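Local coordinates for protein beta-fructofuranosidase (Bifidobacterium adolescentis, PDB 6NOB) that probably hydrolyses terminal beta-fructofuranoside bonds in sugars such as sucrose, as a member of glycoside hydrolase family 32, at residues 397-411 against 422-436. Numbering follows the deposited sequence.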
loop_
_atom_site.group_PDB
_atom_site.type_symbol
_atom_site.label_atom_id
_atom_site.label_comp_id
_atom_site.label_asym_id
_atom_site.label_seq_id
_atom_site.Cartn_x
_atom_site.Cartn_y
_atom_site.Cartn_z
ATOM N N ASP A 397 -2.970 -16.709 10.794
ATOM C CA ASP A 397 -3.234 -16.796 12.222
ATOM C C ASP A 397 -4.230 -17.923 12.498
ATOM O O ASP A 397 -4.724 -18.587 11.583
ATOM C CB ASP A 397 -3.712 -15.450 12.773
ATOM C CG ASP A 397 -4.961 -14.919 12.077
ATOM O OD1 ASP A 397 -5.693 -15.698 11.430
ATOM O OD2 ASP A 397 -5.213 -13.698 12.192
ATOM N N LYS A 398 -4.513 -18.152 13.785
ATOM C CA LYS A 398 -5.472 -19.182 14.173
ATOM C C LYS A 398 -6.809 -18.997 13.471
ATOM O O LYS A 398 -7.480 -19.980 13.135
ATOM C CB LYS A 398 -5.666 -19.164 15.692
ATOM C CG LYS A 398 -6.713 -20.133 16.212
ATOM C CD LYS A 398 -7.156 -19.763 17.619
ATOM N N GLN A 399 -7.200 -17.748 13.226
ATOM C CA GLN A 399 -8.471 -17.439 12.590
ATOM C C GLN A 399 -8.450 -17.623 11.078
ATOM O O GLN A 399 -9.515 -17.570 10.453
ATOM C CB GLN A 399 -8.879 -16.001 12.917
ATOM C CG GLN A 399 -9.166 -15.743 14.388
ATOM C CD GLN A 399 -7.905 -15.550 15.207
ATOM O OE1 GLN A 399 -6.817 -15.363 14.662
ATOM N NE2 GLN A 399 -8.046 -15.598 16.526
ATOM N N GLY A 400 -7.278 -17.825 10.478
ATOM C CA GLY A 400 -7.168 -18.039 9.051
ATOM C C GLY A 400 -6.727 -16.839 8.243
ATOM O O GLY A 400 -6.686 -16.929 7.009
ATOM N N ARG A 401 -6.388 -15.726 8.892
ATOM C CA ARG A 401 -6.019 -14.509 8.178
ATOM C C ARG A 401 -4.557 -14.576 7.741
ATOM O O ARG A 401 -3.661 -14.797 8.561
ATOM C CB ARG A 401 -6.273 -13.284 9.058
ATOM C CG ARG A 401 -7.752 -13.058 9.379
ATOM C CD ARG A 401 -7.971 -11.976 10.434
ATOM N NE ARG A 401 -7.504 -12.370 11.760
ATOM C CZ ARG A 401 -7.978 -11.874 12.900
ATOM N NH1 ARG A 401 -8.938 -10.958 12.884
ATOM N NH2 ARG A 401 -7.490 -12.293 14.059
ATOM N N PHE A 402 -4.326 -14.371 6.446
ATOM C CA PHE A 402 -3.026 -14.594 5.825
ATOM C C PHE A 402 -2.204 -13.309 5.821
ATOM O O PHE A 402 -2.687 -12.259 5.384
ATOM C CB PHE A 402 -3.224 -15.105 4.396
ATOM C CG PHE A 402 -1.949 -15.448 3.672
ATOM C CD1 PHE A 402 -1.118 -16.457 4.134
ATOM C CD2 PHE A 402 -1.607 -14.791 2.500
ATOM C CE1 PHE A 402 0.046 -16.787 3.452
ATOM C CE2 PHE A 402 -0.448 -15.115 1.812
ATOM C CZ PHE A 402 0.380 -16.114 2.290
ATOM N N GLN A 403 -0.968 -13.401 6.311
ATOM C CA GLN A 403 0.010 -12.309 6.283
ATOM C C GLN A 403 -0.570 -11.022 6.874
ATOM O O GLN A 403 -0.636 -9.969 6.236
ATOM C CB GLN A 403 0.545 -12.093 4.862
ATOM C CG GLN A 403 1.214 -13.343 4.282
ATOM C CD GLN A 403 2.069 -13.075 3.048
ATOM O OE1 GLN A 403 2.901 -13.903 2.670
ATOM N NE2 GLN A 403 1.869 -11.922 2.416
ATOM N N GLN A 404 -0.991 -11.133 8.130
ATOM C CA GLN A 404 -1.481 -9.982 8.869
ATOM C C GLN A 404 -0.332 -9.048 9.232
ATOM O O GLN A 404 0.824 -9.464 9.350
ATOM C CB GLN A 404 -2.201 -10.439 10.134
ATOM C CG GLN A 404 -3.557 -11.054 9.880
ATOM C CD GLN A 404 -4.631 -10.006 9.680
ATOM O OE1 GLN A 404 -4.748 -9.419 8.603
ATOM N NE2 GLN A 404 -5.419 -9.760 10.723
ATOM N N VAL A 405 -0.662 -7.772 9.405
ATOM C CA VAL A 405 0.295 -6.752 9.817
ATOM C C VAL A 405 0.163 -6.567 11.324
ATOM O O VAL A 405 -0.929 -6.274 11.825
ATOM C CB VAL A 405 0.059 -5.433 9.067
ATOM C CG1 VAL A 405 0.925 -4.329 9.650
ATOM C CG2 VAL A 405 0.340 -5.616 7.582
ATOM N N ARG A 406 1.267 -6.741 12.047
ATOM C CA ARG A 406 1.276 -6.688 13.503
ATOM C C ARG A 406 1.925 -5.396 13.985
ATOM O O ARG A 406 2.917 -4.938 13.409
ATOM C CB ARG A 406 2.026 -7.892 14.084
ATOM C CG ARG A 406 1.839 -8.086 15.573
ATOM C CD ARG A 406 1.973 -9.551 15.972
ATOM N NE ARG A 406 1.397 -9.799 17.291
ATOM C CZ ARG A 406 0.115 -10.075 17.506
ATOM N NH1 ARG A 406 -0.729 -10.145 16.485
ATOM N NH2 ARG A 406 -0.326 -10.279 18.742
ATOM N N TRP A 407 1.366 -4.812 15.044
ATOM C CA TRP A 407 1.994 -3.694 15.734
ATOM C C TRP A 407 2.483 -4.138 17.108
ATOM O O TRP A 407 1.891 -5.013 17.747
ATOM C CB TRP A 407 1.045 -2.491 15.873
ATOM C CG TRP A 407 -0.223 -2.733 16.657
ATOM C CD1 TRP A 407 -1.462 -2.994 16.146
ATOM C CD2 TRP A 407 -0.379 -2.706 18.086
ATOM N NE1 TRP A 407 -2.374 -3.141 17.162
ATOM C CE2 TRP A 407 -1.736 -2.971 18.362
ATOM C CE3 TRP A 407 0.497 -2.494 19.156
ATOM C CZ2 TRP A 407 -2.239 -3.025 19.663
ATOM C CZ3 TRP A 407 -0.005 -2.553 20.449
ATOM C CH2 TRP A 407 -1.360 -2.817 20.690
ATOM N N TYR A 408 3.579 -3.524 17.550
ATOM C CA TYR A 408 4.199 -3.831 18.836
ATOM C C TYR A 408 4.517 -2.515 19.529
ATOM O O TYR A 408 5.229 -1.678 18.965
ATOM C CB TYR A 408 5.481 -4.656 18.665
ATOM C CG TYR A 408 5.425 -5.762 17.629
ATOM C CD1 TYR A 408 5.481 -5.476 16.269
ATOM C CD2 TYR A 408 5.350 -7.096 18.013
ATOM C CE1 TYR A 408 5.441 -6.482 15.326
ATOM C CE2 TYR A 408 5.312 -8.110 17.076
ATOM C CZ TYR A 408 5.358 -7.798 15.734
ATOM O OH TYR A 408 5.322 -8.804 14.795
ATOM N N ALA A 409 4.010 -2.334 20.746
ATOM C CA ALA A 409 4.170 -1.088 21.482
ATOM C C ALA A 409 4.938 -1.332 22.775
ATOM O O ALA A 409 4.715 -2.334 23.461
ATOM C CB ALA A 409 2.810 -0.450 21.794
ATOM N N GLY A 410 5.835 -0.411 23.104
ATOM C CA GLY A 410 6.625 -0.557 24.311
ATOM C C GLY A 410 7.645 0.550 24.449
ATOM O O GLY A 410 7.486 1.636 23.889
ATOM N N ASP A 411 8.699 0.261 25.206
ATOM C CA ASP A 411 9.760 1.219 25.486
ATOM C C ASP A 411 11.038 0.792 24.779
ATOM O O ASP A 411 11.474 -0.358 24.913
ATOM C CB ASP A 411 10.009 1.336 26.990
ATOM C CG ASP A 411 8.732 1.537 27.779
ATOM O OD1 ASP A 411 7.825 2.236 27.281
ATOM O OD2 ASP A 411 8.633 0.993 28.898
ATOM N N ASP A 422 11.349 -3.063 24.094
ATOM C CA ASP A 422 10.753 -3.847 25.172
ATOM C C ASP A 422 9.250 -3.898 24.923
ATOM O O ASP A 422 8.522 -2.959 25.250
ATOM C CB ASP A 422 11.084 -3.233 26.528
ATOM C CG ASP A 422 10.542 -4.047 27.691
ATOM O OD1 ASP A 422 10.107 -5.197 27.470
ATOM O OD2 ASP A 422 10.549 -3.532 28.829
ATOM N N VAL A 423 8.781 -4.998 24.335
ATOM C CA VAL A 423 7.381 -5.107 23.935
ATOM C C VAL A 423 6.506 -5.225 25.174
ATOM O O VAL A 423 6.671 -6.145 25.982
ATOM C CB VAL A 423 7.166 -6.301 22.998
ATOM C CG1 VAL A 423 5.707 -6.370 22.566
ATOM C CG2 VAL A 423 8.087 -6.207 21.788
ATOM N N LYS A 424 5.564 -4.291 25.325
ATOM C CA LYS A 424 4.551 -4.367 26.370
ATOM C C LYS A 424 3.207 -4.867 25.860
ATOM O O LYS A 424 2.403 -5.354 26.663
ATOM C CB LYS A 424 4.347 -2.996 27.027
ATOM C CG LYS A 424 5.606 -2.373 27.609
ATOM C CD LYS A 424 6.180 -3.202 28.744
ATOM C CE LYS A 424 7.235 -2.419 29.509
ATOM N NZ LYS A 424 7.810 -3.203 30.637
ATOM N N ALA A 425 2.949 -4.766 24.558
ATOM C CA ALA A 425 1.688 -5.220 23.985
ATOM C C ALA A 425 1.869 -5.405 22.487
ATOM O O ALA A 425 2.739 -4.790 21.867
ATOM C CB ALA A 425 0.550 -4.234 24.273
ATOM N N SER A 426 1.029 -6.263 21.913
ATOM C CA SER A 426 1.042 -6.512 20.479
ATOM C C SER A 426 -0.347 -6.955 20.040
ATOM O O SER A 426 -1.091 -7.556 20.817
ATOM C CB SER A 426 2.088 -7.569 20.105
ATOM O OG SER A 426 1.508 -8.854 19.957
ATOM N N ASP A 427 -0.687 -6.650 18.791
ATOM C CA ASP A 427 -1.970 -7.041 18.208
ATOM C C ASP A 427 -1.928 -6.728 16.717
ATOM O O ASP A 427 -0.950 -6.173 16.206
ATOM C CB ASP A 427 -3.143 -6.331 18.884
ATOM C CG ASP A 427 -4.378 -7.203 18.966
ATOM O OD1 ASP A 427 -4.599 -8.002 18.030
ATOM O OD2 ASP A 427 -5.116 -7.090 19.965
ATOM N N TRP A 428 -3.010 -7.082 16.023
ATOM C CA TRP A 428 -3.129 -6.812 14.596
ATOM C C TRP A 428 -3.580 -5.377 14.349
ATOM O O TRP A 428 -4.383 -4.823 15.105
ATOM C CB TRP A 428 -4.125 -7.776 13.947
ATOM C CG TRP A 428 -3.798 -9.240 14.094
ATOM C CD1 TRP A 428 -4.636 -10.223 14.539
ATOM C CD2 TRP A 428 -2.556 -9.888 13.779
ATOM N NE1 TRP A 428 -3.992 -11.438 14.528
ATOM C CE2 TRP A 428 -2.715 -11.259 14.067
ATOM C CE3 TRP A 428 -1.323 -9.439 13.291
ATOM C CZ2 TRP A 428 -1.690 -12.183 13.881
ATOM C CZ3 TRP A 428 -0.308 -10.361 13.105
ATOM C CH2 TRP A 428 -0.498 -11.716 13.399
ATOM N N CYS A 429 -3.065 -4.781 13.266
ATOM C CA CYS A 429 -3.513 -3.452 12.857
ATOM C C CYS A 429 -4.915 -3.482 12.265
ATOM O O CYS A 429 -5.636 -2.480 12.334
ATOM C CB CYS A 429 -2.553 -2.856 11.825
ATOM S SG CYS A 429 -0.878 -2.513 12.405
ATOM N N ASP A 430 -5.311 -4.605 11.672
ATOM C CA ASP A 430 -6.566 -4.693 10.931
ATOM C C ASP A 430 -7.081 -6.120 11.031
ATOM O O ASP A 430 -6.390 -7.054 10.613
ATOM C CB ASP A 430 -6.359 -4.289 9.469
ATOM C CG ASP A 430 -7.664 -4.026 8.747
ATOM O OD1 ASP A 430 -8.414 -4.994 8.495
ATOM O OD2 ASP A 430 -7.938 -2.847 8.434
ATOM N N PHE A 431 -8.286 -6.291 11.575
ATOM C CA PHE A 431 -8.812 -7.625 11.834
ATOM C C PHE A 431 -9.544 -8.224 10.636
ATOM O O PHE A 431 -10.155 -9.289 10.769
ATOM C CB PHE A 431 -9.714 -7.617 13.082
ATOM C CG PHE A 431 -11.036 -6.904 12.911
ATOM C CD1 PHE A 431 -12.136 -7.560 12.371
ATOM C CD2 PHE A 431 -11.196 -5.600 13.354
ATOM C CE1 PHE A 431 -13.355 -6.913 12.234
ATOM C CE2 PHE A 431 -12.414 -4.946 13.225
ATOM C CZ PHE A 431 -13.495 -5.603 12.664
ATOM N N GLY A 432 -9.482 -7.580 9.473
ATOM C CA GLY A 432 -9.995 -8.177 8.255
ATOM C C GLY A 432 -8.940 -9.009 7.553
ATOM O O GLY A 432 -8.226 -9.782 8.198
ATOM N N THR A 433 -8.820 -8.862 6.235
ATOM C CA THR A 433 -7.755 -9.524 5.495
ATOM C C THR A 433 -7.388 -8.692 4.274
ATOM O O THR A 433 -8.243 -8.045 3.663
ATOM C CB THR A 433 -8.147 -10.945 5.067
ATOM O OG1 THR A 433 -7.017 -11.584 4.458
ATOM C CG2 THR A 433 -9.309 -10.924 4.084
ATOM N N GLY A 434 -6.100 -8.709 3.933
ATOM C CA GLY A 434 -5.618 -8.023 2.756
ATOM C C GLY A 434 -5.139 -6.608 2.985
ATOM O O GLY A 434 -4.616 -5.990 2.048
ATOM N N TYR A 435 -5.317 -6.067 4.187
ATOM C CA TYR A 435 -4.724 -4.786 4.553
ATOM C C TYR A 435 -3.242 -5.029 4.804
ATOM O O TYR A 435 -2.867 -5.633 5.815
ATOM C CB TYR A 435 -5.426 -4.209 5.779
ATOM C CG TYR A 435 -4.870 -2.895 6.270
ATOM C CD1 TYR A 435 -5.237 -1.696 5.670
ATOM C CD2 TYR A 435 -3.999 -2.848 7.350
ATOM C CE1 TYR A 435 -4.739 -0.485 6.123
ATOM C CE2 TYR A 435 -3.503 -1.644 7.815
ATOM C CZ TYR A 435 -3.873 -0.465 7.195
ATOM O OH TYR A 435 -3.373 0.733 7.654
ATOM N N TYR A 436 -2.399 -4.582 3.878
ATOM C CA TYR A 436 -1.022 -5.044 3.818
ATOM C C TYR A 436 -0.089 -3.886 3.496
ATOM O O TYR A 436 -0.514 -2.821 3.040
ATOM C CB TYR A 436 -0.868 -6.155 2.766
ATOM C CG TYR A 436 0.362 -7.013 2.937
ATOM C CD1 TYR A 436 0.464 -7.909 3.991
ATOM C CD2 TYR A 436 1.417 -6.931 2.037
ATOM C CE1 TYR A 436 1.587 -8.695 4.151
ATOM C CE2 TYR A 436 2.544 -7.715 2.187
ATOM C CZ TYR A 436 2.623 -8.593 3.248
ATOM O OH TYR A 436 3.743 -9.376 3.405
HETATM O O HOH W 1 -4.996 -13.637 15.847
HETATM O O HOH W 2 -6.593 -14.349 4.761
HETATM O O HOH W 3 -5.008 -11.071 6.354
HETATM O O HOH W 4 -3.110 -8.683 5.035
HETATM O O HOH W 5 -3.186 -7.133 8.091
HETATM O O HOH W 6 -3.002 -10.376 18.060
#
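The carbonyl oxygen of A409 is gripped by two backbone donors from the facing strand, K424 N at 2.8 Å and A425 N at 3.2 Å. That shared acceptor marks a classic beta bulge: the antiparallel register slips by one residue, from A409 facing A425 to G410 facing V423. Before the slip the pairing is regular, as W407 and D427 exchange two backbone bonds.

W428, clasped from both ring faces, has more of its surface covered by residues 397-411 than any other residue of 422-436. NH1 of R406 hangs over one face, and CZ lies 4.3 Å from the centroid of the W428 six-membered ring, only 4° off its normal. With the guanidinium and ring planes 80° apart, this cation-pi contact is made by the edge of the guanidinium, not by a flat stack. The extended R406 chain, CG anti to the backbone N (chi1 -168°), spans to S426, whose OG takes a weak bond from NE and is also bonded by Q314. CB of Q404 presses on the opposite face of W428, 3.5 Å from the centroid of the same ring, a CH-pi contact. A bend at chi2 turns the Q404 amide back, bringing NE2 to D430 O at 2.9 Å.

Farther along, R401 NH1 donates to F431 O at 3.0 Å, close to the guanidinium plane, while R401 NE meets the syn lone pair of D397 OD2 at 2.7 Å. This salt bridge would restrain rotation of the guanidinium next to W428 CD1.

The two strands form a beta hairpin within the family 32 N-terminal catalytic domain, a five-bladed beta-propeller; strand 385-396 flanks 405-415, and D430 ties the following loop to R476 and to S604 of strand 601-606.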